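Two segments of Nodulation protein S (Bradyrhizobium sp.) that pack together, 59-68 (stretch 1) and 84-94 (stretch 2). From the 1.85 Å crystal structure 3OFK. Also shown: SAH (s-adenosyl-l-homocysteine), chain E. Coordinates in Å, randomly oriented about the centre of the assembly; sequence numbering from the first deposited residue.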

ATOM      1  N   GLY A  59      -3.118  -3.473  -2.491  1.00 30.70           N
ATOM      2  CA  GLY A  59      -3.074  -4.147  -1.172  1.00 31.67           C
ATOM      3  C   GLY A  59      -4.056  -3.528  -0.171  1.00 31.26           C
ATOM      4  O   GLY A  59      -3.810  -2.452   0.353  1.00 30.31           O
ATOM      5  N   CYS A  60      -5.163  -4.204   0.103  1.00 31.43           N
ATOM      6  CA  CYS A  60      -6.261  -3.604   0.866  1.00 30.85           C
ATOM      7  C   CYS A  60      -6.533  -4.238   2.217  1.00 30.78           C
ATOM      8  O   CYS A  60      -7.381  -3.718   2.972  1.00 30.96           O
ATOM      9  CB  CYS A  60      -7.571  -3.672   0.053  1.00 31.93           C
ATOM     10  SG  CYS A  60      -8.122  -5.332  -0.492  1.00 31.32           S
ATOM     11  N   ALA A  61      -5.858  -5.332   2.537  1.00 29.55           N
ATOM     12  CA  ALA A  61      -6.158  -6.116   3.752  1.00 31.13           C
ATOM     13  C   ALA A  61      -7.671  -6.231   3.889  1.00 31.82           C
ATOM     14  O   ALA A  61      -8.326  -6.607   2.909  1.00 32.40           O
ATOM     15  CB  ALA A  61      -5.536  -5.489   5.002  1.00 31.55           C
ATOM     16  N   ALA A  62      -8.233  -5.901   5.065  1.00 32.88           N
ATOM     17  CA  ALA A  62      -9.690  -5.984   5.321  1.00 33.41           C
ATOM     18  C   ALA A  62     -10.470  -4.710   4.959  1.00 33.74           C
ATOM     19  O   ALA A  62     -11.636  -4.605   5.294  1.00 35.86           O
ATOM     20  CB  ALA A  62      -9.988  -6.375   6.765  1.00 35.61           C
ATOM     21  N   GLY A  63      -9.847  -3.758   4.291  1.00 33.18           N
ATOM     22  CA  GLY A  63     -10.566  -2.579   3.777  1.00 33.23           C
ATOM     23  C   GLY A  63     -10.522  -1.363   4.678  1.00 33.78           C
ATOM     24  O   GLY A  63     -11.238  -0.400   4.419  1.00 34.22           O
ATOM     25  N   ALA A  64      -9.717  -1.400   5.745  1.00 35.97           N
ATOM     26  CA  ALA A  64      -9.669  -0.258   6.687  1.00 37.18           C
ATOM     27  C   ALA A  64      -9.304   1.045   5.978  1.00 37.44           C
ATOM     28  O   ALA A  64      -9.963   2.076   6.215  1.00 38.88           O
ATOM     29  CB  ALA A  64      -8.754  -0.516   7.868  1.00 37.53           C
ATOM     30  N   PHE A  65      -8.289   1.020   5.108  1.00 36.06           N
ATOM     31  CA  PHE A  65      -7.903   2.219   4.372  1.00 36.08           C
ATOM     32  C   PHE A  65      -8.797   2.477   3.162  1.00 35.82           C
ATOM     33  O   PHE A  65      -9.123   3.630   2.883  1.00 37.90           O
ATOM     34  CB  PHE A  65      -6.416   2.244   3.974  1.00 35.21           C
ATOM     35  CG  PHE A  65      -5.982   3.591   3.464  1.00 37.25           C
ATOM     36  CD1 PHE A  65      -5.668   4.607   4.360  1.00 38.38           C
ATOM     37  CD2 PHE A  65      -5.968   3.867   2.120  1.00 33.85           C
ATOM     38  CE1 PHE A  65      -5.321   5.879   3.916  1.00 33.88           C
ATOM     39  CE2 PHE A  65      -5.605   5.114   1.656  1.00 37.32           C
ATOM     40  CZ  PHE A  65      -5.284   6.143   2.591  1.00 36.85           C
ATOM     41  N   THR A  66      -9.223   1.416   2.474  1.00 33.98           N
ATOM     42  CA  THR A  66     -10.140   1.511   1.355  1.00 32.81           C
ATOM     43  C   THR A  66     -11.361   2.354   1.771  1.00 33.88           C
ATOM     44  O   THR A  66     -11.757   3.282   1.053  1.00 34.32           O
ATOM     45  CB  THR A  66     -10.619   0.120   0.905  1.00 32.83           C
ATOM     46  OG1 THR A  66      -9.549  -0.818   0.985  1.00 28.63           O
ATOM     47  CG2 THR A  66     -11.199   0.160  -0.525  1.00 29.20           C
ATOM     48  N   GLU A  67     -11.880   2.054   2.963  1.00 34.67           N
ATOM     49  CA  GLU A  67     -13.056   2.712   3.539  1.00 35.48           C
ATOM     50  C   GLU A  67     -12.868   4.209   3.771  1.00 35.62           C
ATOM     51  O   GLU A  67     -13.827   4.982   3.688  1.00 37.25           O
ATOM     52  CB  GLU A  67     -13.410   2.023   4.866  1.00 37.46           C
ATOM     53  CG  GLU A  67     -14.554   2.687   5.628  1.00 45.08           C
ATOM     54  CD  GLU A  67     -15.241   1.779   6.620  1.00 55.38           C
ATOM     55  OE1 GLU A  67     -14.512   1.131   7.423  1.00 54.72           O
ATOM     56  OE2 GLU A  67     -16.509   1.709   6.567  1.00 60.53           O
ATOM     57  N   LYS A  68     -11.637   4.589   4.097  1.00 34.91           N
ATOM     58  CA  LYS A  68     -11.275   5.988   4.336  1.00 35.76           C
ATOM     59  C   LYS A  68     -11.024   6.718   3.022  1.00 36.52           C
ATOM     60  O   LYS A  68     -11.348   7.879   2.870  1.00 39.55           O
ATOM     61  CB  LYS A  68     -10.033   6.024   5.230  1.00 35.96           C
ATOM     62  CG  LYS A  68     -10.292   5.440   6.631  1.00 37.46           C
ATOM     63  CD  LYS A  68      -9.025   5.300   7.473  1.00 42.87           C
ATOM     64  CE  LYS A  68      -9.281   4.355   8.636  1.00 49.51           C
ATOM     65  NZ  LYS A  68      -8.057   4.024   9.396  1.00 53.45           N
ATOM     66  N   ARG A  84      -9.255 -13.522  -0.383  1.00 34.61           N
ATOM     67  CA  ARG A  84      -9.825 -13.229   0.945  1.00 34.47           C
ATOM     68  C   ARG A  84      -9.765 -11.724   1.299  1.00 33.85           C
ATOM     69  O   ARG A  84     -10.685 -11.225   1.967  1.00 34.04           O
ATOM     70  CB  ARG A  84      -9.189 -14.107   2.050  1.00 37.39           C
ATOM     71  CG  ARG A  84      -9.737 -13.887   3.491  1.00 41.17           C
ATOM     72  CD  ARG A  84     -11.017 -14.641   3.788  1.00 58.95           C
ATOM     73  NE  ARG A  84     -12.213 -13.800   3.979  1.00 67.58           N
ATOM     74  CZ  ARG A  84     -13.291 -13.752   3.175  1.00 74.66           C
ATOM     75  NH1 ARG A  84     -13.385 -14.471   2.046  1.00 78.20           N
ATOM     76  NH2 ARG A  84     -14.305 -12.959   3.504  1.00 74.38           N
ATOM     77  N   ALA A  85      -8.751 -10.987   0.803  1.00 31.63           N
ATOM     78  CA  ALA A  85      -8.651  -9.544   1.052  1.00 30.78           C
ATOM     79  C   ALA A  85      -9.771  -8.782   0.302  1.00 30.58           C
ATOM     80  O   ALA A  85     -10.469  -7.948   0.884  1.00 28.07           O
ATOM     81  CB  ALA A  85      -7.281  -9.006   0.670  1.00 28.16           C
ATOM     82  N   ILE A  86      -9.952  -9.125  -0.973  1.00 29.75           N
ATOM     83  CA  ILE A  86     -11.054  -8.550  -1.767  1.00 30.06           C
ATOM     84  C   ILE A  86     -12.399  -8.835  -1.061  1.00 29.94           C
ATOM     85  O   ILE A  86     -13.213  -7.933  -0.891  1.00 30.78           O
ATOM     86  CB  ILE A  86     -11.097  -9.130  -3.211  1.00 30.10           C
ATOM     87  CG1 ILE A  86      -9.728  -8.994  -3.932  1.00 30.35           C
ATOM     88  CG2 ILE A  86     -12.261  -8.552  -4.012  1.00 27.03           C
ATOM     89  CD1 ILE A  86      -9.138  -7.636  -3.925  1.00 31.59           C
ATOM     90  N   GLY A  87     -12.615 -10.054  -0.597  1.00 30.36           N
ATOM     91  CA  GLY A  87     -13.890 -10.420  -0.009  1.00 32.66           C
ATOM     92  C   GLY A  87     -14.233  -9.611   1.238  1.00 34.38           C
ATOM     93  O   GLY A  87     -15.354  -9.092   1.376  1.00 35.02           O
ATOM     94  N   ARG A  88     -13.277  -9.546   2.160  1.00 34.48           N
ATOM     95  CA  ARG A  88     -13.439  -8.768   3.415  1.00 34.02           C
ATOM     96  C   ARG A  88     -13.607  -7.250   3.164  1.00 32.84           C
ATOM     97  O   ARG A  88     -14.500  -6.607   3.759  1.00 32.82           O
ATOM     98  CB  ARG A  88     -12.264  -9.065   4.346  1.00 35.81           C
ATOM     99  CG  ARG A  88     -12.311 -10.472   4.941  1.00 38.75           C
ATOM    100  CD  ARG A  88     -11.326 -10.632   6.070  1.00 43.55           C
ATOM    101  NE  ARG A  88     -11.758  -9.876   7.256  1.00 42.42           N
ATOM    102  CZ  ARG A  88     -11.270 -10.036   8.481  1.00 48.79           C
ATOM    103  NH1 ARG A  88     -10.336 -10.963   8.738  1.00 43.53           N
ATOM    104  NH2 ARG A  88     -11.764  -9.291   9.472  1.00 48.57           N
ATOM    105  N   ALA A  89     -12.790  -6.695   2.257  1.00 30.04           N
ATOM    106  CA  ALA A  89     -12.761  -5.270   2.015  1.00 30.33           C
ATOM    107  C   ALA A  89     -14.034  -4.827   1.313  1.00 31.63           C
ATOM    108  O   ALA A  89     -14.616  -3.799   1.700  1.00 33.39           O
ATOM    109  CB  ALA A  89     -11.510  -4.846   1.216  1.00 28.92           C
ATOM    110  N   CYS A  90     -14.523  -5.589   0.326  1.00 31.72           N
ATOM    111  CA  CYS A  90     -15.699  -5.132  -0.404  1.00 31.52           C
ATOM    112  C   CYS A  90     -16.949  -5.242   0.443  1.00 32.52           C
ATOM    113  O   CYS A  90     -17.945  -4.555   0.157  1.00 34.07           O
ATOM    114  CB  CYS A  90     -15.872  -5.807  -1.763  1.00 31.59           C
ATOM    115  SG  CYS A  90     -16.612  -7.448  -1.763  1.00 37.27           S
ATOM    116  N   GLN A  91     -16.918  -6.088   1.472  1.00 32.18           N
ATOM    117  CA  GLN A  91     -18.010  -6.083   2.451  1.00 34.39           C
ATOM    118  C   GLN A  91     -17.956  -4.819   3.303  1.00 34.92           C
ATOM    119  O   GLN A  91     -18.959  -4.169   3.567  1.00 34.94           O
ATOM    120  CB  GLN A  91     -18.012  -7.370   3.308  1.00 35.82           C
ATOM    121  CG  GLN A  91     -19.052  -7.384   4.423  1.00 43.66           C
ATOM    122  CD  GLN A  91     -20.469  -7.767   3.969  1.00 56.83           C
ATOM    123  OE1 GLN A  91     -20.698  -8.819   3.354  1.00 58.43           O
ATOM    124  NE2 GLN A  91     -21.432  -6.923   4.314  1.00 61.50           N
ATOM    125  N   ARG A  92     -16.757  -4.444   3.705  1.00 35.99           N
ATOM    126  CA  ARG A  92     -16.546  -3.211   4.431  1.00 38.31           C
ATOM    127  C   ARG A  92     -17.012  -1.961   3.668  1.00 38.14           C
ATOM    128  O   ARG A  92     -17.654  -1.067   4.262  1.00 39.50           O
ATOM    129  CB  ARG A  92     -15.085  -3.138   4.820  1.00 36.51           C
ATOM    130  CG  ARG A  92     -14.669  -1.933   5.547  1.00 43.55           C
ATOM    131  CD  ARG A  92     -13.743  -2.341   6.646  1.00 45.71           C
ATOM    132  NE  ARG A  92     -13.333  -1.194   7.423  1.00 53.90           N
ATOM    133  CZ  ARG A  92     -12.586  -1.284   8.516  1.00 51.59           C
ATOM    134  NH1 ARG A  92     -12.195  -2.476   8.955  1.00 47.24           N
ATOM    135  NH2 ARG A  92     -12.240  -0.179   9.163  1.00 54.06           N
ATOM    136  N   THR A  93     -16.760  -1.900   2.363  1.00 36.18           N
ATOM    137  CA  THR A  93     -17.105  -0.696   1.599  1.00 36.58           C
ATOM    138  C   THR A  93     -18.375  -0.780   0.773  1.00 38.81           C
ATOM    139  O   THR A  93     -18.506  -0.067  -0.230  1.00 39.74           O
ATOM    140  CB  THR A  93     -15.999  -0.383   0.632  1.00 35.40           C
ATOM    141  OG1 THR A  93     -15.730  -1.565  -0.123  1.00 31.27           O
ATOM    142  CG2 THR A  93     -14.757   0.028   1.380  1.00 32.75           C
ATOM    143  N   LYS A  94     -19.304  -1.637   1.169  1.00 41.75           N
ATOM    144  CA  LYS A  94     -20.468  -1.948   0.319  1.00 43.73           C
ATOM    145  C   LYS A  94     -21.425  -0.771  -0.016  1.00 45.62           C
ATOM    146  O   LYS A  94     -22.137  -0.818  -1.023  1.00 46.05           O
ATOM    147  CB  LYS A  94     -21.282  -3.085   0.926  1.00 45.25           C
ATOM    148  CG  LYS A  94     -22.197  -2.662   2.053  1.00 48.06           C
ATOM    149  CD  LYS A  94     -22.729  -3.852   2.820  1.00 54.88           C
ATOM    150  CE  LYS A  94     -23.256  -3.424   4.190  1.00 59.19           C
ATOM    151  NZ  LYS A  94     -23.875  -4.551   4.921  1.00 63.34           N
TER
HETATM  152  N   SAH E 217      -2.324  -0.931   2.074  1.00 32.84           N
HETATM  153  CA  SAH E 217      -3.050  -1.308   3.281  1.00 33.52           C
HETATM  154  CB  SAH E 217      -2.908  -2.809   3.522  1.00 32.17           C
HETATM  155  CG  SAH E 217      -1.540  -3.381   3.863  1.00 34.19           C
HETATM  156  SD  SAH E 217      -1.543  -5.143   4.346  1.00 34.45           S
HETATM  157  C   SAH E 217      -2.626  -0.526   4.534  1.00 33.78           C
HETATM  158  O   SAH E 217      -1.591   0.144   4.549  1.00 33.87           O
HETATM  159  OXT SAH E 217      -3.319  -0.554   5.550  1.00 32.80           O
HETATM  160  C5' SAH E 217      -0.855  -5.762   2.775  1.00 33.43           C
HETATM  161  C4' SAH E 217      -1.821  -6.170   1.681  1.00 35.23           C
HETATM  162  O4' SAH E 217      -1.081  -6.371   0.477  1.00 32.34           O
HETATM  163  C3' SAH E 217      -2.579  -7.467   1.963  1.00 32.65           C
HETATM  164  O3' SAH E 217      -3.959  -7.309   1.607  1.00 31.55           O
HETATM  165  C2' SAH E 217      -1.871  -8.480   1.048  1.00 31.85           C
HETATM  166  O2' SAH E 217      -2.721  -9.527   0.649  1.00 32.22           O
HETATM  167  C1' SAH E 217      -1.492  -7.595  -0.107  1.00 30.19           C
HETATM  168  N9  SAH E 217      -0.418  -8.054  -1.017  1.00 31.03           N
HETATM  169  C8  SAH E 217       0.753  -8.685  -0.681  1.00 31.85           C
HETATM  170  N7  SAH E 217       1.465  -8.877  -1.811  1.00 26.12           N
HETATM  171  C5  SAH E 217       0.782  -8.380  -2.858  1.00 34.67           C
HETATM  172  C6  SAH E 217       1.133  -8.302  -4.206  1.00 31.12           C
HETATM  173  N6  SAH E 217       2.293  -8.882  -4.622  1.00 31.78           N
HETATM  174  N1  SAH E 217       0.237  -7.724  -5.071  1.00 36.19           N
HETATM  175  C2  SAH E 217      -0.952  -7.188  -4.586  1.00 37.13           C
HETATM  176  N3  SAH E 217      -1.264  -7.249  -3.232  1.00 32.93           N
HETATM  177  C4  SAH E 217      -0.395  -7.824  -2.371  1.00 31.74           C
HETATM  178  O   HOH W   1     -13.024  -5.108   7.933  1.00 32.96           O

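A tight turn leading into a helix can dock against a second helix by combining one strong ionic tether with close backbone packing, as these two segments of Nodulation protein S illustrate; helices 64-68 and 84-92 run broadly the same way, their axes 37° apart. The tether is the salt bridge between E67 and R92: R92 NE donates to E67 OE1 at 2.6 Å, while R92 NH2 reaches the same E67 OE1 at 3.1 Å in a weak, more bent hydrogen bond. The carboxylate oxygen lies near the guanidinium plane, where the N-H groups point, leaving one face of the group to cover A64 CA and G63 C. A water links the same arginine to the loop, accepting from R92 NH1 (2.9 Å) and donating to A62 O (3.0 Å).

Beneath this polar edge the backbones draw together. The type II' turn from C60 to G63 brings G63 CA within 3.9 Å of A89 CA, a closeness that depends on glycine: a CB there would point toward the helix and lie 2.9 Å from A89 CA. Beside it, A89 CA offers its hydrogen to A62 O at 3.5 Å. Apolar contacts extend the interface both ways, C60 SG resting 3.8 Å from A89 CB and 3.9 Å from A85 CB, and T66 CG2 meeting T93 CG2 at 4.0 Å.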